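Glucose-6-phosphate 1-dehydrogenase (Kluyveromyces lactis, PDB 7E6I) catalyses the NADP+-dependent oxidation of glucose 6-phosphate to 6-phosphogluconolactone, the first step of the oxidative pentose phosphate pathway. Local coordinates at residues 242-256 against 323-337. Numbering follows the deposited sequence.
Sequences MQNHLLQVLTLLTME and IANERWDGVPIVMRA. With BG6 (6-O-phosphono-beta-D-glucopyranose), chain B.
Met335 reaches from strand 333-338 onto helix 236-254, which packs against the mixed sheet of this alpha+beta domain; segments 242-254 and 333-337 run roughly antiparallel, at 145°. The Met335 CB meets Met242 CE at 3.8 Å. SD settles over the helix backbone, 3.8 Å from Leu246 C, with Leu246 CB and Leu250 CD2 also near. A nearly eclipsed chi3 of 7° brings CE round against Met242 CB at 3.6 Å, with Met242 O and CE as further neighbours. Alongside, Ala337 CB sits on Met242 CG, and Ile333 CG2 on Leu250 CD1. The same helix presents His245, the probable proton acceptor, whose NE2 is hydrogen-bonded to O1 of the bound sugar phosphate.

At the far end Trp328 NE1 donates in the carbonyl plane to Thr254 O (2.9 Å), while Thr254 CG2 makes a CH-pi contact over the face of its five-membered ring. In a salt bridge beyond it, Arg327 grips the Glu256 carboxylate side-on, the planes 36° apart. Arg327 NH2 takes the syn lone pair of Glu256 OE1 at 2.7 Å. Arg327 NE meets Glu256 OE2 (2.9 Å) on the syn side, but tilted out of the carboxylate plane. One water donates to Thr254 O and Glu256 OE2 and accepts from Asn325 ND2.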
# COMPACT_ATOMS: atom_id res chain seq x y z
N MET A 242 -2.39 4.61 -7.90
CA MET A 242 -3.58 5.38 -7.54
C MET A 242 -4.78 4.48 -7.27
O MET A 242 -5.46 4.65 -6.25
CB MET A 242 -3.90 6.41 -8.62
CG MET A 242 -2.69 7.23 -9.06
SD MET A 242 -3.05 8.63 -10.17
CE MET A 242 -4.25 9.53 -9.19
N GLN A 243 -5.05 3.52 -8.17
CA GLN A 243 -6.13 2.55 -7.96
C GLN A 243 -5.96 1.76 -6.66
O GLN A 243 -6.95 1.25 -6.11
CB GLN A 243 -6.19 1.60 -9.16
CG GLN A 243 -7.31 0.54 -9.15
CD GLN A 243 -6.95 -0.71 -8.34
OE1 GLN A 243 -5.77 -1.00 -8.10
NE2 GLN A 243 -7.97 -1.43 -7.89
N ASN A 244 -4.73 1.61 -6.15
CA ASN A 244 -4.52 0.80 -4.96
C ASN A 244 -4.02 1.65 -3.79
O ASN A 244 -4.83 2.04 -2.94
CB ASN A 244 -3.55 -0.35 -5.25
CG ASN A 244 -2.51 0.02 -6.28
OD1 ASN A 244 -1.49 0.61 -5.95
ND2 ASN A 244 -2.76 -0.33 -7.52
N HIS A 245 -2.71 1.93 -3.72
CA HIS A 245 -2.14 2.62 -2.56
C HIS A 245 -2.90 3.89 -2.22
O HIS A 245 -3.40 4.06 -1.10
CB HIS A 245 -0.67 2.96 -2.82
CG HIS A 245 0.16 1.78 -3.17
ND1 HIS A 245 -0.03 0.53 -2.62
CD2 HIS A 245 1.19 1.64 -4.05
CE1 HIS A 245 0.85 -0.31 -3.12
NE2 HIS A 245 1.60 0.33 -3.99
N LEU A 246 -2.97 4.83 -3.17
CA LEU A 246 -3.57 6.13 -2.85
C LEU A 246 -5.06 5.99 -2.53
O LEU A 246 -5.56 6.68 -1.63
CB LEU A 246 -3.34 7.10 -4.02
CG LEU A 246 -1.86 7.48 -4.31
CD1 LEU A 246 -1.76 8.82 -5.01
CD2 LEU A 246 -1.02 7.47 -3.01
N LEU A 247 -5.77 5.12 -3.25
CA LEU A 247 -7.18 4.92 -2.93
C LEU A 247 -7.35 4.36 -1.53
O LEU A 247 -8.27 4.77 -0.80
CB LEU A 247 -7.83 3.99 -3.96
CG LEU A 247 -9.34 3.82 -3.78
CD1 LEU A 247 -10.03 5.19 -3.78
CD2 LEU A 247 -9.93 2.92 -4.88
N GLN A 248 -6.47 3.46 -1.12
CA GLN A 248 -6.51 2.93 0.24
C GLN A 248 -6.42 4.05 1.27
O GLN A 248 -7.26 4.16 2.17
CB GLN A 248 -5.37 1.93 0.45
CG GLN A 248 -5.63 0.54 -0.10
CD GLN A 248 -6.79 -0.16 0.60
OE1 GLN A 248 -7.21 0.24 1.68
NE2 GLN A 248 -7.32 -1.19 -0.03
N VAL A 249 -5.39 4.90 1.14
CA VAL A 249 -5.24 6.05 2.04
C VAL A 249 -6.51 6.88 2.08
O VAL A 249 -7.01 7.24 3.15
CB VAL A 249 -4.03 6.89 1.61
CG1 VAL A 249 -4.03 8.23 2.36
CG2 VAL A 249 -2.74 6.12 1.81
N LEU A 250 -7.04 7.22 0.90
CA LEU A 250 -8.20 8.11 0.83
C LEU A 250 -9.38 7.49 1.55
O LEU A 250 -10.15 8.16 2.24
CB LEU A 250 -8.54 8.39 -0.63
CG LEU A 250 -9.79 9.21 -0.92
CD1 LEU A 250 -9.68 10.60 -0.26
CD2 LEU A 250 -10.02 9.33 -2.44
N THR A 251 -9.49 6.19 1.41
CA THR A 251 -10.54 5.43 2.07
C THR A 251 -10.43 5.54 3.59
O THR A 251 -11.43 5.77 4.29
CB THR A 251 -10.42 4.00 1.53
OG1 THR A 251 -11.52 3.73 0.66
CG2 THR A 251 -10.35 3.01 2.56
N LEU A 252 -9.21 5.46 4.13
CA LEU A 252 -9.01 5.65 5.56
C LEU A 252 -9.35 7.07 6.00
O LEU A 252 -9.73 7.27 7.16
CB LEU A 252 -7.58 5.30 5.91
CG LEU A 252 -7.24 3.83 5.65
CD1 LEU A 252 -5.73 3.59 5.70
CD2 LEU A 252 -7.99 2.96 6.67
N LEU A 253 -9.20 8.06 5.12
CA LEU A 253 -9.48 9.45 5.48
C LEU A 253 -10.95 9.81 5.39
O LEU A 253 -11.37 10.81 6.00
CB LEU A 253 -8.71 10.41 4.57
CG LEU A 253 -7.19 10.39 4.64
CD1 LEU A 253 -6.59 11.09 3.40
CD2 LEU A 253 -6.68 11.02 5.93
N THR A 254 -11.74 9.05 4.63
CA THR A 254 -13.13 9.43 4.38
C THR A 254 -14.15 8.47 4.98
O THR A 254 -15.33 8.84 5.06
CB THR A 254 -13.39 9.53 2.86
OG1 THR A 254 -13.07 8.29 2.23
CG2 THR A 254 -12.56 10.64 2.21
N MET A 255 -13.75 7.27 5.40
CA MET A 255 -14.75 6.33 5.91
C MET A 255 -15.37 6.85 7.20
O MET A 255 -14.82 7.73 7.87
CB MET A 255 -14.15 4.96 6.20
CG MET A 255 -13.13 4.96 7.34
SD MET A 255 -12.14 3.46 7.41
CE MET A 255 -12.89 2.71 8.88
N GLU A 256 -16.52 6.28 7.55
CA GLU A 256 -17.10 6.50 8.87
C GLU A 256 -16.42 5.60 9.90
O GLU A 256 -15.63 4.70 9.57
CB GLU A 256 -18.60 6.23 8.88
CG GLU A 256 -19.39 7.04 7.86
CD GLU A 256 -19.41 8.54 8.17
OE1 GLU A 256 -19.54 8.91 9.36
OE2 GLU A 256 -19.31 9.34 7.21
N ILE A 323 -17.56 12.28 -3.35
CA ILE A 323 -18.21 11.25 -2.55
C ILE A 323 -19.59 11.76 -2.19
O ILE A 323 -19.73 12.82 -1.57
CB ILE A 323 -17.40 10.90 -1.31
CG1 ILE A 323 -15.98 10.50 -1.70
CG2 ILE A 323 -18.14 9.85 -0.50
CD1 ILE A 323 -15.13 10.13 -0.51
N ALA A 324 -20.62 11.01 -2.58
CA ALA A 324 -21.99 11.46 -2.42
C ALA A 324 -22.59 10.88 -1.14
O ALA A 324 -23.39 9.95 -1.15
CB ALA A 324 -22.82 11.08 -3.65
N ASN A 325 -22.17 11.44 -0.01
CA ASN A 325 -22.84 11.12 1.24
C ASN A 325 -22.89 12.36 2.10
O ASN A 325 -22.43 13.44 1.70
CB ASN A 325 -22.21 9.92 1.97
CG ASN A 325 -20.80 10.18 2.49
OD1 ASN A 325 -20.35 11.33 2.62
ND2 ASN A 325 -20.09 9.09 2.81
N GLU A 326 -23.44 12.20 3.31
CA GLU A 326 -23.71 13.36 4.15
C GLU A 326 -22.44 14.06 4.61
O GLU A 326 -22.41 15.29 4.71
CB GLU A 326 -24.54 12.92 5.35
CG GLU A 326 -24.90 14.08 6.24
CD GLU A 326 -26.14 13.80 7.05
OE1 GLU A 326 -26.04 13.05 8.05
OE2 GLU A 326 -27.21 14.34 6.67
N ARG A 327 -21.37 13.29 4.89
CA ARG A 327 -20.15 13.90 5.40
C ARG A 327 -19.41 14.66 4.31
O ARG A 327 -18.82 15.71 4.58
CB ARG A 327 -19.24 12.83 6.02
CG ARG A 327 -17.90 13.38 6.54
CD ARG A 327 -17.07 12.31 7.26
NE ARG A 327 -17.91 11.62 8.23
CZ ARG A 327 -18.15 12.07 9.46
NH1 ARG A 327 -17.57 13.19 9.88
NH2 ARG A 327 -18.97 11.39 10.26
N TRP A 328 -19.44 14.17 3.07
CA TRP A 328 -18.50 14.63 2.05
C TRP A 328 -19.14 15.32 0.86
O TRP A 328 -18.43 15.75 -0.05
CB TRP A 328 -17.66 13.45 1.54
CG TRP A 328 -16.76 12.91 2.63
CD1 TRP A 328 -16.80 11.67 3.17
CD2 TRP A 328 -15.72 13.61 3.29
NE1 TRP A 328 -15.82 11.54 4.13
CE2 TRP A 328 -15.14 12.73 4.23
CE3 TRP A 328 -15.20 14.91 3.17
CZ2 TRP A 328 -14.09 13.10 5.07
CZ3 TRP A 328 -14.13 15.29 4.00
CH2 TRP A 328 -13.60 14.38 4.95
N ASP A 329 -20.45 15.48 0.87
CA ASP A 329 -21.15 15.96 -0.30
C ASP A 329 -20.64 17.33 -0.75
O ASP A 329 -20.69 18.31 -0.00
CB ASP A 329 -22.64 16.03 0.02
CG ASP A 329 -23.44 16.45 -1.15
OD1 ASP A 329 -23.24 15.87 -2.24
OD2 ASP A 329 -24.25 17.37 -0.98
N GLY A 330 -20.14 17.39 -1.98
CA GLY A 330 -19.64 18.64 -2.51
C GLY A 330 -18.20 18.99 -2.16
O GLY A 330 -17.71 20.04 -2.60
N VAL A 331 -17.51 18.18 -1.37
CA VAL A 331 -16.10 18.44 -1.07
C VAL A 331 -15.27 17.93 -2.24
O VAL A 331 -15.30 16.73 -2.54
CB VAL A 331 -15.66 17.79 0.25
CG1 VAL A 331 -14.20 18.08 0.52
CG2 VAL A 331 -16.53 18.27 1.39
N PRO A 332 -14.52 18.79 -2.93
CA PRO A 332 -13.68 18.29 -4.03
C PRO A 332 -12.48 17.55 -3.48
O PRO A 332 -11.77 18.05 -2.61
CB PRO A 332 -13.27 19.56 -4.78
CG PRO A 332 -13.71 20.72 -3.92
CD PRO A 332 -14.28 20.21 -2.64
N ILE A 333 -12.25 16.34 -3.99
CA ILE A 333 -11.13 15.49 -3.59
C ILE A 333 -10.21 15.30 -4.79
O ILE A 333 -10.68 15.04 -5.90
CB ILE A 333 -11.65 14.15 -3.07
CG1 ILE A 333 -12.44 14.37 -1.79
CG2 ILE A 333 -10.52 13.15 -2.87
CD1 ILE A 333 -13.34 13.21 -1.47
N VAL A 334 -8.91 15.45 -4.58
CA VAL A 334 -7.94 15.22 -5.65
C VAL A 334 -6.94 14.16 -5.20
O VAL A 334 -6.38 14.24 -4.09
CB VAL A 334 -7.22 16.51 -6.05
CG1 VAL A 334 -6.09 16.20 -7.05
CG2 VAL A 334 -8.19 17.50 -6.66
N MET A 335 -6.70 13.18 -6.06
CA MET A 335 -5.56 12.29 -5.94
C MET A 335 -4.61 12.62 -7.08
O MET A 335 -5.05 12.75 -8.23
CB MET A 335 -5.98 10.82 -6.02
CG MET A 335 -6.47 10.24 -4.70
SD MET A 335 -6.87 8.47 -4.83
CE MET A 335 -6.26 8.14 -6.48
N ARG A 336 -3.33 12.78 -6.77
CA ARG A 336 -2.37 13.12 -7.81
C ARG A 336 -1.08 12.35 -7.56
O ARG A 336 -0.57 12.32 -6.44
CB ARG A 336 -2.13 14.63 -7.88
CG ARG A 336 -1.62 15.32 -6.61
CD ARG A 336 -1.70 16.84 -6.82
NE ARG A 336 -1.54 17.67 -5.62
CZ ARG A 336 -0.37 18.13 -5.18
NH1 ARG A 336 0.73 17.81 -5.84
NH2 ARG A 336 -0.30 18.90 -4.10
N ALA A 337 -0.57 11.72 -8.61
CA ALA A 337 0.61 10.87 -8.54
C ALA A 337 1.47 11.09 -9.78
O ALA A 337 0.94 11.20 -10.89
CB ALA A 337 0.22 9.40 -8.45
C1 BG6 B . 4.64 -0.05 -6.16
C2 BG6 B . 4.67 0.60 -7.55
O1 BG6 B . 3.44 -0.63 -5.86
O5 BG6 B . 4.90 1.00 -5.12
C3 BG6 B . 5.96 1.31 -7.78
O2 BG6 B . 4.46 -0.36 -8.58
C4 BG6 B . 6.19 2.37 -6.75
O3 BG6 B . 5.94 1.97 -9.08
C5 BG6 B . 6.15 1.76 -5.35
O4 BG6 B . 7.46 2.98 -7.00
C6 BG6 B . 6.20 2.79 -4.25
O6 BG6 B . 6.14 2.11 -3.01
P BG6 B . 6.95 2.76 -1.72
O1P BG6 B . 6.40 4.18 -1.69
O2P BG6 B . 8.43 2.71 -1.99
O3P BG6 B . 6.68 2.02 -0.41
O HOH W 1 -18.10 8.48 4.95
O HOH W 2 -21.71 10.16 5.89